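Long-range contacts in erythromycin dehydratase (Saccharopolyspora erythraea, PDB 3EL6), which probably removes water from beta-hydroxyacyl intermediates held on acyl carrier protein while the polyketide core of erythromycin is assembled: residues A[198-203]-A[210-215]; A[279-284]-A[295-300]; A[75-80]-A[105-110]; A[116-121]-A[131-136]. All coordinates share one frame; numbering follows the deposited sequence.

Contact 1: A[198-203]-A[210-215]; sequences QALRAA and VYAEVS
Backbone bonding between L200-A203 and V210-S215 is irregular at E213, which faces two residues, R201 and A202. R201 N donates to E213 O at 2.8 Å (N-H...O 161°), A202 N adds a weak bond to that oxygen, and E213 N returns one to A202 O at 2.9 Å. Two residues opposite one is the definition of a classic beta bulge, here in the hairpin of strands 200-206 and 209-215. On the face of A202, E213 OE2 is hydrogen-bonded to W169 NE1.

The bulge turns R201 toward the partner strand. Its chain bends at chi2 (-62°), bringing the guanidinium side-on to S215 O, with NE at 3.2 Å and NH2 at 2.9 Å. The oxygen lies in the guanidinium plane, while both nitrogens reach it from one face of its own carbonyl plane.

On the face that carries L200, A203, A212 and V214 the contacts are apolar. L200 and V214 lie side by side, CD2 to CG2 3.8 Å, and A203 CB meets A212 CB at 4.3 Å.

The chemistry is thus divided: hydrocarbon faces helix 227-235 and the loop after it, while a charged group spends two N-H donors on one main-chain oxygen, which probably helps to fix the guanidinium's rotation.

Contact 2: A[279-284]-A[295-300]; sequences MALRVT and DSLVVR
L297 and M279 form a hydrogen-bonded antiparallel pair, with L297 N donating to M279 O at 2.8 Å (N-H...O 163°) and M279 N to L297 O at 3.1 Å. No other bridge joins the two segments, and their short axes, 136° apart in direction, diverge from this point.

The side chain of L297 can be followed outward. CB lies 3.7 Å from M279 O, against the same oxygen that its own backbone N-H engages. CG stands roughly anti to the backbone N (chi1 -153°), and this carries the branch toward strand 279-284. There CD1 meets L281 CD1 at 4.2 Å, a methyl-to-methyl contact reached because the end of L281 also swings nearer. Outside the two segments the L297 side chain packs on P251 and W254.

A280 CB rests 3.3 Å from D295 O. The chain turns a corner at D295, where D295 and S296 both face N255 in a classic beta bulge, and S296 OG is hydrogen-bonded to N255 OD1.

This hairpin of strands 278-284 and 290-299 belongs to the C-terminal part of the double hotdog. Strand 266-273 flanks it beyond A280 and L281, strand 251-259 beyond S296 and L297, and L237, just after helix 227-235, touches both M279 and L297.

Contact 3: A[75-80]-A[105-110]; sequences TLVPGS and RPLVLA
With chi1 at 175°, V77 turns CG2 across the L109 side chain, 3.6 Å from L109 CG. L76 has CG beside its own N (chi1 -63°), and its two branches are shared out: CD2 meets V108 CG2 at 3.6 Å, the two side chains crossing at a slant, whereas CD1 runs alongside the proline ring and comes within 4.1 Å of P106 CG. V77 CB also lies 3.8 Å from L107 CB.

Two backbone bonds set the spacing of these groups. L109 N donates to T75 O at 2.8 Å (N-H...O 165°), and V77 N to L107 O at 2.9 Å. They enclose a single bridge, L76 with V108, between chains running in opposite directions.

The sequence from H69 to P78 fits the HxxxGxxxxP signature of polyketide synthase dehydratases, whose histidine is the catalytic base in relatives, so H69 is probably the catalytic histidine here. L76 O accepts a hydrogen bond from H69 ND1, and P78 packs on both H69 and D231. Helix 79-93, the central helix of the first hotdog, follows directly.

Beyond V77 direct pairing gives way to a water, which donates to V77 O and accepts from L107 N, 2.7 Å from each atom.

Contact 4: A[116-121]-A[131-136]; sequences LRMSVG and IDVHAA
A regular beta hairpin of the first hotdog, strands 114-123 and 129-137, brings R117 opposite H134 and S119 opposite D132 as hydrogen-bonded antiparallel pairs. Each pair carries two backbone bonds, among them D132 N to S119 O at 2.9 Å and H134 N to R117 O at 2.8 Å, the latter nearly straight (N-H...O 172°). The short axes lie 4.7 Å apart with their directions 161° from each other, as in a lightly twisted sheet without a bulge.

L116, M118 and V120 share a face with A135, V133 and I131. M118 and V133 lie side by side, CG to CG2 4.0 Å. M118 CG lies beside its backbone N (chi1 -72°), and the chain runs on extended to SD, 4.0 Å from I131 CD1. That same methyl of I131 also meets V120 CG2 at 3.9 Å. Helix 79-93 covers this face: L85 touches L116 and M118, and A89 touches M118 and I131, the sheet-on-helix packing of a hotdog.

The opposite face is polar and reaches the second subunit, where R117 NH1 is hydrogen-bonded to D45 O of that chain; D132 OD1 is hydrogen-bonded to T152 OG1. R117 O has a further donor besides H134 N: a water 3.0 Å away, which in turn is hydrogen-bonded to H134 ND1 at 2.7 Å.

In the fold
The contacts fall into the two halves of the double hotdog. Contacts 3 and 4 share the first half and touch: L107 CD1 of contact 3 packs 3.8 Å from A135 CB and 3.9 Å from L116 CD2 of contact 4. Contacts 1 and 2, in the second half, have centres about 15 Å apart without touching. Contacts 1 and 4 lie on opposite sides of the chain's centre, about 31 Å between centres. Contact 3 comes within about 8 Å of contact 2 by nearest atoms. It lies next to the probable active site, where H69 and D231 match the His-Asp pair of related dehydratases; D231 is on helix 227-235, which contact 1 packs against.

Contact 1: A[198-203]-A[210-215]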
loop_
_atom_site.group_PDB
_atom_site.type_symbol
_atom_site.label_atom_id
_atom_site.label_comp_id
_atom_site.label_asym_id
_atom_site.label_seq_id
_atom_site.Cartn_x
_atom_site.Cartn_y
_atom_site.Cartn_z
ATOM N N GLN A 198 -10.615 24.846 -23.866
ATOM C CA GLN A 198 -10.221 25.918 -24.779
ATOM C C GLN A 198 -9.626 27.043 -23.949
ATOM O O GLN A 198 -10.114 28.187 -23.931
ATOM C CB GLN A 198 -11.455 26.336 -25.582
ATOM C CG GLN A 198 -11.917 25.209 -26.441
ATOM C CD GLN A 198 -13.136 25.549 -27.257
ATOM O OE1 GLN A 198 -13.531 26.721 -27.304
ATOM N NE2 GLN A 198 -13.759 24.542 -27.867
ATOM N N ALA A 199 -8.501 26.764 -23.290
ATOM C CA ALA A 199 -8.010 27.634 -22.238
ATOM C C ALA A 199 -6.833 28.514 -22.686
ATOM O O ALA A 199 -6.311 29.260 -21.880
ATOM C CB ALA A 199 -7.577 26.796 -20.988
ATOM N N LEU A 200 -6.410 28.398 -23.940
ATOM C CA LEU A 200 -5.423 29.370 -24.495
ATOM C C LEU A 200 -6.160 30.696 -24.734
ATOM O O LEU A 200 -7.055 30.729 -25.572
ATOM C CB LEU A 200 -4.849 28.819 -25.797
ATOM C CG LEU A 200 -3.968 27.583 -25.650
ATOM C CD1 LEU A 200 -3.608 27.057 -27.081
ATOM C CD2 LEU A 200 -2.663 27.903 -24.934
ATOM N N ARG A 201 -5.907 31.708 -23.921
ATOM C CA ARG A 201 -6.699 32.962 -23.970
ATOM C C ARG A 201 -5.989 34.013 -24.888
ATOM O O ARG A 201 -6.641 34.885 -25.514
ATOM C CB ARG A 201 -6.885 33.546 -22.586
ATOM C CG ARG A 201 -7.597 32.620 -21.568
ATOM C CD ARG A 201 -9.072 32.251 -21.974
ATOM N NE ARG A 201 -9.478 31.096 -21.144
ATOM C CZ ARG A 201 -10.527 30.320 -21.361
ATOM N NH1 ARG A 201 -11.428 30.661 -22.285
ATOM N NH2 ARG A 201 -10.709 29.232 -20.609
ATOM N N ALA A 202 -4.658 33.957 -24.931
ATOM C CA ALA A 202 -3.873 34.876 -25.805
ATOM C C ALA A 202 -2.506 34.256 -26.053
ATOM O O ALA A 202 -2.046 33.459 -25.217
ATOM C CB ALA A 202 -3.708 36.235 -25.089
ATOM N N ALA A 203 -1.877 34.524 -27.203
ATOM C CA ALA A 203 -0.563 33.952 -27.428
ATOM C C ALA A 203 0.255 34.878 -28.347
ATOM O O ALA A 203 -0.316 35.653 -29.153
ATOM C CB ALA A 203 -0.674 32.585 -28.090
ATOM N N VAL A 210 7.202 30.684 -27.558
ATOM C CA VAL A 210 5.773 30.965 -27.562
ATOM C C VAL A 210 5.426 31.467 -26.183
ATOM O O VAL A 210 5.907 30.901 -25.190
ATOM C CB VAL A 210 4.989 29.658 -27.849
ATOM C CG1 VAL A 210 3.483 29.847 -27.585
ATOM C CG2 VAL A 210 5.267 29.152 -29.272
ATOM N N TYR A 211 4.612 32.532 -26.076
ATOM C CA TYR A 211 4.225 33.105 -24.811
ATOM C C TYR A 211 2.694 32.946 -24.803
ATOM O O TYR A 211 2.071 33.192 -25.854
ATOM C CB TYR A 211 4.571 34.595 -24.787
ATOM C CG TYR A 211 6.054 34.782 -24.977
ATOM C CD1 TYR A 211 6.890 34.943 -23.886
ATOM C CD2 TYR A 211 6.607 34.660 -26.241
ATOM C CE1 TYR A 211 8.291 35.046 -24.067
ATOM C CE2 TYR A 211 8.003 34.750 -26.432
ATOM C CZ TYR A 211 8.809 34.945 -25.356
ATOM O OH TYR A 211 10.173 35.020 -25.577
ATOM N N ALA A 212 2.075 32.559 -23.687
ATOM C CA ALA A 212 0.586 32.408 -23.778
ATOM C C ALA A 212 -0.009 32.783 -22.431
ATOM O O ALA A 212 0.641 32.637 -21.417
ATOM C CB ALA A 212 0.197 30.969 -24.171
ATOM N N GLU A 213 -1.256 33.282 -22.413
ATOM C CA GLU A 213 -2.010 33.453 -21.190
ATOM C C GLU A 213 -2.984 32.277 -21.211
ATOM O O GLU A 213 -3.659 32.055 -22.216
ATOM C CB GLU A 213 -2.803 34.764 -21.254
ATOM C CG GLU A 213 -1.873 35.991 -21.007
ATOM C CD GLU A 213 -2.576 37.318 -21.190
ATOM O OE1 GLU A 213 -3.809 37.340 -21.516
ATOM O OE2 GLU A 213 -1.869 38.342 -21.017
ATOM N N VAL A 214 -3.073 31.554 -20.091
ATOM C CA VAL A 214 -3.852 30.322 -20.055
ATOM C C VAL A 214 -4.644 30.392 -18.747
ATOM O O VAL A 214 -4.088 30.690 -17.718
ATOM C CB VAL A 214 -2.925 29.117 -20.059
ATOM C CG1 VAL A 214 -3.774 27.899 -19.923
ATOM C CG2 VAL A 214 -2.105 29.046 -21.366
ATOM N N SER A 215 -5.955 30.129 -18.766
ATOM C CA SER A 215 -6.747 30.232 -17.533
ATOM C C SER A 215 -8.038 29.415 -17.707
ATOM O O SER A 215 -8.477 29.165 -18.828
ATOM C CB SER A 215 -7.133 31.674 -17.146
ATOM O OG SER A 215 -7.903 32.270 -18.212
#

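Contact 2: A[279-284]-A[295-300]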
loop_
_atom_site.group_PDB
_atom_site.type_symbol
_atom_site.label_atom_id
_atom_site.label_comp_id
_atom_site.label_asym_id
_atom_site.label_seq_id
_atom_site.Cartn_x
_atom_site.Cartn_y
_atom_site.Cartn_z
ATOM N N MET A 279 9.674 20.805 -25.827
ATOM C CA MET A 279 9.869 22.175 -25.398
ATOM C C MET A 279 9.933 22.227 -23.906
ATOM O O MET A 279 9.335 21.355 -23.245
ATOM C CB MET A 279 8.702 23.098 -25.846
ATOM C CG MET A 279 8.483 23.132 -27.388
ATOM S SD MET A 279 7.317 24.452 -27.916
ATOM C CE MET A 279 8.375 25.919 -27.752
ATOM N N ALA A 280 10.612 23.249 -23.378
ATOM C CA ALA A 280 10.700 23.523 -21.941
ATOM C C ALA A 280 9.590 24.488 -21.607
ATOM O O ALA A 280 9.215 25.292 -22.439
ATOM C CB ALA A 280 12.000 24.165 -21.606
ATOM N N LEU A 281 9.061 24.424 -20.404
ATOM C CA LEU A 281 7.969 25.318 -20.068
ATOM C C LEU A 281 8.279 26.076 -18.816
ATOM O O LEU A 281 8.774 25.527 -17.824
ATOM C CB LEU A 281 6.669 24.505 -19.869
ATOM C CG LEU A 281 6.073 23.806 -21.073
ATOM C CD1 LEU A 281 4.974 22.794 -20.714
ATOM C CD2 LEU A 281 5.443 24.888 -22.021
ATOM N N ARG A 282 7.930 27.353 -18.787
ATOM C CA ARG A 282 8.087 28.101 -17.587
ATOM C C ARG A 282 6.761 28.769 -17.300
ATOM O O ARG A 282 6.255 29.470 -18.172
ATOM C CB ARG A 282 9.153 29.193 -17.803
ATOM C CG ARG A 282 9.424 29.993 -16.557
ATOM C CD ARG A 282 10.836 30.600 -16.588
ATOM N NE ARG A 282 11.229 31.163 -15.281
ATOM C CZ ARG A 282 11.971 30.538 -14.372
ATOM N NH1 ARG A 282 12.434 29.302 -14.600
ATOM N NH2 ARG A 282 12.241 31.152 -13.210
ATOM N N VAL A 283 6.195 28.550 -16.127
ATOM C CA VAL A 283 4.828 28.917 -15.871
ATOM C C VAL A 283 4.824 29.876 -14.694
ATOM O O VAL A 283 5.346 29.541 -13.589
ATOM C CB VAL A 283 3.938 27.667 -15.474
ATOM C CG1 VAL A 283 2.503 28.147 -15.152
ATOM C CG2 VAL A 283 3.976 26.607 -16.592
ATOM N N THR A 284 4.274 31.073 -14.896
ATOM C CA THR A 284 4.162 32.057 -13.798
ATOM C C THR A 284 2.739 32.506 -13.532
ATOM O O THR A 284 1.870 32.273 -14.382
ATOM C CB THR A 284 4.961 33.353 -14.119
ATOM O OG1 THR A 284 4.611 33.787 -15.439
ATOM C CG2 THR A 284 6.462 33.038 -14.177
ATOM N N ASP A 295 11.319 20.854 -17.482
ATOM C CA ASP A 295 12.574 20.932 -18.251
ATOM C C ASP A 295 12.371 20.537 -19.710
ATOM O O ASP A 295 12.918 21.191 -20.631
ATOM C CB ASP A 295 13.666 20.057 -17.626
ATOM C CG ASP A 295 14.323 20.702 -16.422
ATOM O OD1 ASP A 295 13.935 21.823 -15.987
ATOM O OD2 ASP A 295 15.287 20.081 -15.882
ATOM N N SER A 296 11.612 19.475 -19.959
ATOM C CA SER A 296 11.138 19.177 -21.310
ATOM C C SER A 296 9.880 18.355 -21.306
ATOM O O SER A 296 9.747 17.402 -20.512
ATOM C CB SER A 296 12.169 18.439 -22.197
ATOM O OG SER A 296 12.775 17.418 -21.464
ATOM N N LEU A 297 8.967 18.745 -22.203
ATOM C CA LEU A 297 7.747 18.025 -22.447
ATOM C C LEU A 297 7.950 17.488 -23.844
ATOM O O LEU A 297 8.189 18.274 -24.787
ATOM C CB LEU A 297 6.581 19.020 -22.513
ATOM C CG LEU A 297 5.206 18.487 -22.130
ATOM C CD1 LEU A 297 4.067 19.245 -22.796
ATOM C CD2 LEU A 297 5.070 16.987 -22.216
ATOM N N VAL A 298 7.844 16.181 -24.008
ATOM C CA VAL A 298 8.135 15.543 -25.296
ATOM C C VAL A 298 6.875 14.982 -25.887
ATOM O O VAL A 298 6.067 14.330 -25.190
ATOM C CB VAL A 298 9.119 14.370 -25.121
ATOM C CG1 VAL A 298 9.518 13.811 -26.485
ATOM C CG2 VAL A 298 10.303 14.820 -24.368
ATOM N N VAL A 299 6.704 15.197 -27.187
ATOM C CA VAL A 299 5.558 14.639 -27.886
ATOM C C VAL A 299 6.013 13.517 -28.818
ATOM O O VAL A 299 7.140 13.493 -29.287
ATOM C CB VAL A 299 4.780 15.729 -28.658
ATOM C CG1 VAL A 299 4.287 16.836 -27.694
ATOM C CG2 VAL A 299 5.684 16.329 -29.739
ATOM N N ARG A 300 5.132 12.554 -29.053
ATOM C CA ARG A 300 5.473 11.397 -29.863
ATOM C C ARG A 300 4.215 10.914 -30.531
ATOM O O ARG A 300 3.151 11.441 -30.210
ATOM C CB ARG A 300 6.043 10.306 -28.967
ATOM C CG ARG A 300 5.658 8.874 -29.318
ATOM C CD ARG A 300 5.602 8.064 -28.025
ATOM N NE ARG A 300 6.292 6.768 -28.057
ATOM C CZ ARG A 300 7.618 6.601 -28.084
ATOM N NH1 ARG A 300 8.126 5.369 -28.080
ATOM N NH2 ARG A 300 8.439 7.653 -28.139
#

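Contact 3: A[75-80]-A[105-110]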
loop_
_atom_site.group_PDB
_atom_site.type_symbol
_atom_site.label_atom_id
_atom_site.label_comp_id
_atom_site.label_asym_id
_atom_site.label_seq_id
_atom_site.Cartn_x
_atom_site.Cartn_y
_atom_site.Cartn_z
ATOM N N THR A 75 -12.953 9.189 -26.059
ATOM C CA THR A 75 -12.799 10.029 -24.894
ATOM C C THR A 75 -11.548 9.582 -24.152
ATOM O O THR A 75 -11.537 8.518 -23.511
ATOM C CB THR A 75 -13.999 9.937 -23.958
ATOM O OG1 THR A 75 -15.165 10.402 -24.650
ATOM C CG2 THR A 75 -13.785 10.819 -22.747
ATOM N N LEU A 76 -10.505 10.405 -24.238
ATOM C CA LEU A 76 -9.212 10.058 -23.669
ATOM C C LEU A 76 -8.962 10.938 -22.472
ATOM O O LEU A 76 -9.095 12.171 -22.548
ATOM C CB LEU A 76 -8.094 10.274 -24.686
ATOM C CG LEU A 76 -8.182 9.411 -25.927
ATOM C CD1 LEU A 76 -6.858 9.530 -26.618
ATOM C CD2 LEU A 76 -8.465 7.953 -25.534
ATOM N N VAL A 77 -8.603 10.324 -21.348
ATOM C CA VAL A 77 -8.169 11.110 -20.202
ATOM C C VAL A 77 -6.830 11.812 -20.601
ATOM O O VAL A 77 -5.862 11.169 -21.084
ATOM C CB VAL A 77 -7.943 10.189 -18.972
ATOM C CG1 VAL A 77 -7.372 10.993 -17.787
ATOM C CG2 VAL A 77 -9.285 9.558 -18.565
ATOM N N PRO A 78 -6.765 13.126 -20.401
ATOM C CA PRO A 78 -5.527 13.832 -20.725
ATOM C C PRO A 78 -4.355 13.350 -19.806
ATOM O O PRO A 78 -4.539 13.108 -18.603
ATOM C CB PRO A 78 -5.834 15.284 -20.396
ATOM C CG PRO A 78 -7.315 15.363 -20.132
ATOM C CD PRO A 78 -7.759 13.981 -19.724
ATOM N N GLY A 79 -3.185 13.188 -20.405
ATOM C CA GLY A 79 -1.981 12.847 -19.629
ATOM C C GLY A 79 -1.744 13.757 -18.458
ATOM O O GLY A 79 -1.133 13.327 -17.444
ATOM N N SER A 80 -2.191 15.013 -18.552
ATOM C CA SER A 80 -1.988 15.956 -17.466
ATOM C C SER A 80 -2.714 15.536 -16.201
ATOM O O SER A 80 -2.327 15.926 -15.121
ATOM C CB SER A 80 -2.511 17.355 -17.871
ATOM O OG SER A 80 -3.882 17.219 -18.197
ATOM N N ARG A 105 -0.113 4.042 -22.886
ATOM C CA ARG A 105 -1.484 4.137 -23.308
ATOM C C ARG A 105 -2.319 5.143 -22.523
ATOM O O ARG A 105 -2.390 5.093 -21.282
ATOM C CB ARG A 105 -2.094 2.769 -23.123
ATOM C CG ARG A 105 -1.356 2.000 -22.043
ATOM C CD ARG A 105 -1.417 0.548 -22.355
ATOM N NE ARG A 105 -2.810 0.126 -22.295
ATOM C CZ ARG A 105 -3.451 0.030 -21.144
ATOM N NH1 ARG A 105 -4.724 -0.358 -21.120
ATOM N NH2 ARG A 105 -2.784 0.332 -20.019
ATOM N N PRO A 106 -2.946 6.066 -23.244
ATOM C CA PRO A 106 -3.917 6.951 -22.620
ATOM C C PRO A 106 -5.048 6.121 -22.060
ATOM O O PRO A 106 -5.275 5.000 -22.491
ATOM C CB PRO A 106 -4.395 7.846 -23.773
ATOM C CG PRO A 106 -3.963 7.133 -24.989
ATOM C CD PRO A 106 -2.669 6.459 -24.621
ATOM N N LEU A 107 -5.685 6.632 -21.033
ATOM C CA LEU A 107 -6.772 5.948 -20.407
ATOM C C LEU A 107 -7.976 6.294 -21.286
ATOM O O LEU A 107 -8.236 7.470 -21.559
ATOM C CB LEU A 107 -6.943 6.539 -19.019
ATOM C CG LEU A 107 -7.329 5.710 -17.799
ATOM C CD1 LEU A 107 -7.385 6.555 -16.525
ATOM C CD2 LEU A 107 -8.622 4.954 -18.038
ATOM N N VAL A 108 -8.699 5.283 -21.734
ATOM C CA VAL A 108 -9.907 5.510 -22.503
ATOM C C VAL A 108 -11.105 5.445 -21.584
ATOM O O VAL A 108 -11.356 4.412 -20.944
ATOM C CB VAL A 108 -10.089 4.471 -23.623
ATOM C CG1 VAL A 108 -11.352 4.753 -24.363
ATOM C CG2 VAL A 108 -8.924 4.528 -24.579
ATOM N N LEU A 109 -11.853 6.545 -21.503
ATOM C CA LEU A 109 -12.958 6.603 -20.552
ATOM C C LEU A 109 -14.213 6.005 -21.137
ATOM O O LEU A 109 -14.754 6.468 -22.162
ATOM C CB LEU A 109 -13.235 8.013 -20.020
ATOM C CG LEU A 109 -12.679 8.359 -18.645
ATOM C CD1 LEU A 109 -13.401 9.608 -18.104
ATOM C CD2 LEU A 109 -12.809 7.196 -17.659
ATOM N N ALA A 110 -14.629 4.957 -20.431
ATOM C CA ALA A 110 -15.733 4.085 -20.738
ATOM C C ALA A 110 -16.815 4.456 -19.755
ATOM O O ALA A 110 -16.586 4.408 -18.524
ATOM C CB ALA A 110 -15.309 2.631 -20.495
HETATM O O HOH W 1 -4.697 8.947 -20.010
#

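Contact 4: A[116-121]-A[131-136]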
loop_
_atom_site.group_PDB
_atom_site.type_symbol
_atom_site.label_atom_id
_atom_site.label_comp_id
_atom_site.label_asym_id
_atom_site.label_seq_id
_atom_site.Cartn_x
_atom_site.Cartn_y
_atom_site.Cartn_z
ATOM N N LEU A 116 -8.321 4.398 -10.237
ATOM C CA LEU A 116 -6.937 4.830 -10.362
ATOM C C LEU A 116 -6.196 4.295 -9.138
ATOM O O LEU A 116 -6.774 4.192 -8.026
ATOM C CB LEU A 116 -6.857 6.363 -10.244
ATOM C CG LEU A 116 -7.630 7.051 -11.356
ATOM C CD1 LEU A 116 -7.821 8.570 -10.949
ATOM C CD2 LEU A 116 -6.886 6.836 -12.635
ATOM N N ARG A 117 -4.935 3.937 -9.342
ATOM C CA ARG A 117 -4.096 3.487 -8.205
ATOM C C ARG A 117 -2.670 3.946 -8.466
ATOM O O ARG A 117 -2.104 3.685 -9.544
ATOM C CB ARG A 117 -4.249 1.958 -8.065
ATOM C CG ARG A 117 -3.312 1.261 -7.036
ATOM C CD ARG A 117 -3.863 0.864 -5.656
ATOM N NE ARG A 117 -5.276 0.783 -5.336
ATOM C CZ ARG A 117 -5.906 -0.350 -5.086
ATOM N NH1 ARG A 117 -5.250 -1.527 -5.202
ATOM N NH2 ARG A 117 -7.192 -0.342 -4.775
ATOM N N MET A 118 -2.077 4.696 -7.524
ATOM C CA MET A 118 -0.696 5.113 -7.651
ATOM C C MET A 118 0.094 4.450 -6.530
ATOM O O MET A 118 -0.397 4.377 -5.422
ATOM C CB MET A 118 -0.546 6.641 -7.509
ATOM C CG MET A 118 -1.057 7.415 -8.678
ATOM S SD MET A 118 -0.609 9.101 -8.315
ATOM C CE MET A 118 -1.715 9.510 -6.947
ATOM N N SER A 119 1.253 3.890 -6.851
ATOM C CA SER A 119 2.124 3.261 -5.849
ATOM C C SER A 119 3.445 3.974 -5.865
ATOM O O SER A 119 4.041 4.104 -6.931
ATOM C CB SER A 119 2.426 1.780 -6.197
ATOM O OG SER A 119 1.223 1.113 -6.559
ATOM N N VAL A 120 3.901 4.397 -4.686
ATOM C CA VAL A 120 5.230 5.006 -4.534
ATOM C C VAL A 120 6.121 4.042 -3.724
ATOM O O VAL A 120 5.738 3.610 -2.639
ATOM C CB VAL A 120 5.115 6.335 -3.827
ATOM C CG1 VAL A 120 6.539 6.958 -3.569
ATOM C CG2 VAL A 120 4.263 7.309 -4.728
ATOM N N GLY A 121 7.272 3.695 -4.249
ATOM C CA GLY A 121 8.077 2.634 -3.605
ATOM C C GLY A 121 9.146 3.172 -2.720
ATOM O O GLY A 121 9.126 4.346 -2.341
ATOM N N ILE A 131 7.400 5.958 -8.994
ATOM C CA ILE A 131 5.963 6.000 -8.855
ATOM C C ILE A 131 5.349 5.275 -10.087
ATOM O O ILE A 131 5.781 5.451 -11.225
ATOM C CB ILE A 131 5.433 7.493 -8.781
ATOM C CG1 ILE A 131 3.901 7.534 -8.714
ATOM C CG2 ILE A 131 6.005 8.278 -9.967
ATOM C CD1 ILE A 131 3.345 8.868 -8.178
ATOM N N ASP A 132 4.375 4.432 -9.828
ATOM C CA ASP A 132 3.662 3.721 -10.899
ATOM C C ASP A 132 2.231 4.146 -10.895
ATOM O O ASP A 132 1.621 4.359 -9.830
ATOM C CB ASP A 132 3.751 2.197 -10.691
ATOM C CG ASP A 132 5.151 1.668 -10.927
ATOM O OD1 ASP A 132 5.797 2.013 -11.962
ATOM O OD2 ASP A 132 5.653 0.934 -10.045
ATOM N N VAL A 133 1.629 4.255 -12.081
ATOM C CA VAL A 133 0.232 4.613 -12.082
ATOM C C VAL A 133 -0.569 3.581 -12.857
ATOM O O VAL A 133 -0.251 3.322 -14.010
ATOM C CB VAL A 133 -0.001 6.030 -12.725
ATOM C CG1 VAL A 133 -1.481 6.428 -12.557
ATOM C CG2 VAL A 133 0.978 7.054 -12.060
ATOM N N HIS A 134 -1.601 3.046 -12.233
ATOM C CA HIS A 134 -2.458 2.019 -12.846
ATOM C C HIS A 134 -3.882 2.513 -12.894
ATOM O O HIS A 134 -4.331 3.331 -12.065
ATOM C CB HIS A 134 -2.401 0.668 -12.077
ATOM C CG HIS A 134 -1.095 -0.079 -12.231
ATOM N ND1 HIS A 134 0.050 0.282 -11.556
ATOM C CD2 HIS A 134 -0.764 -1.180 -12.956
ATOM C CE1 HIS A 134 1.040 -0.526 -11.898
ATOM N NE2 HIS A 134 0.571 -1.420 -12.752
ATOM N N ALA A 135 -4.645 1.954 -13.829
ATOM C CA ALA A 135 -6.059 2.232 -13.874
ATOM C C ALA A 135 -6.848 0.969 -14.195
ATOM O O ALA A 135 -6.278 0.034 -14.783
ATOM C CB ALA A 135 -6.313 3.256 -14.998
ATOM N N ALA A 136 -8.144 0.977 -13.904
ATOM C CA ALA A 136 -8.984 -0.193 -14.250
ATOM C C ALA A 136 -10.389 0.284 -14.537
ATOM O O ALA A 136 -10.793 1.319 -14.021
ATOM C CB ALA A 136 -9.030 -1.121 -13.104
HETATM O O HOH W 2 0.007 1.609 -9.195
#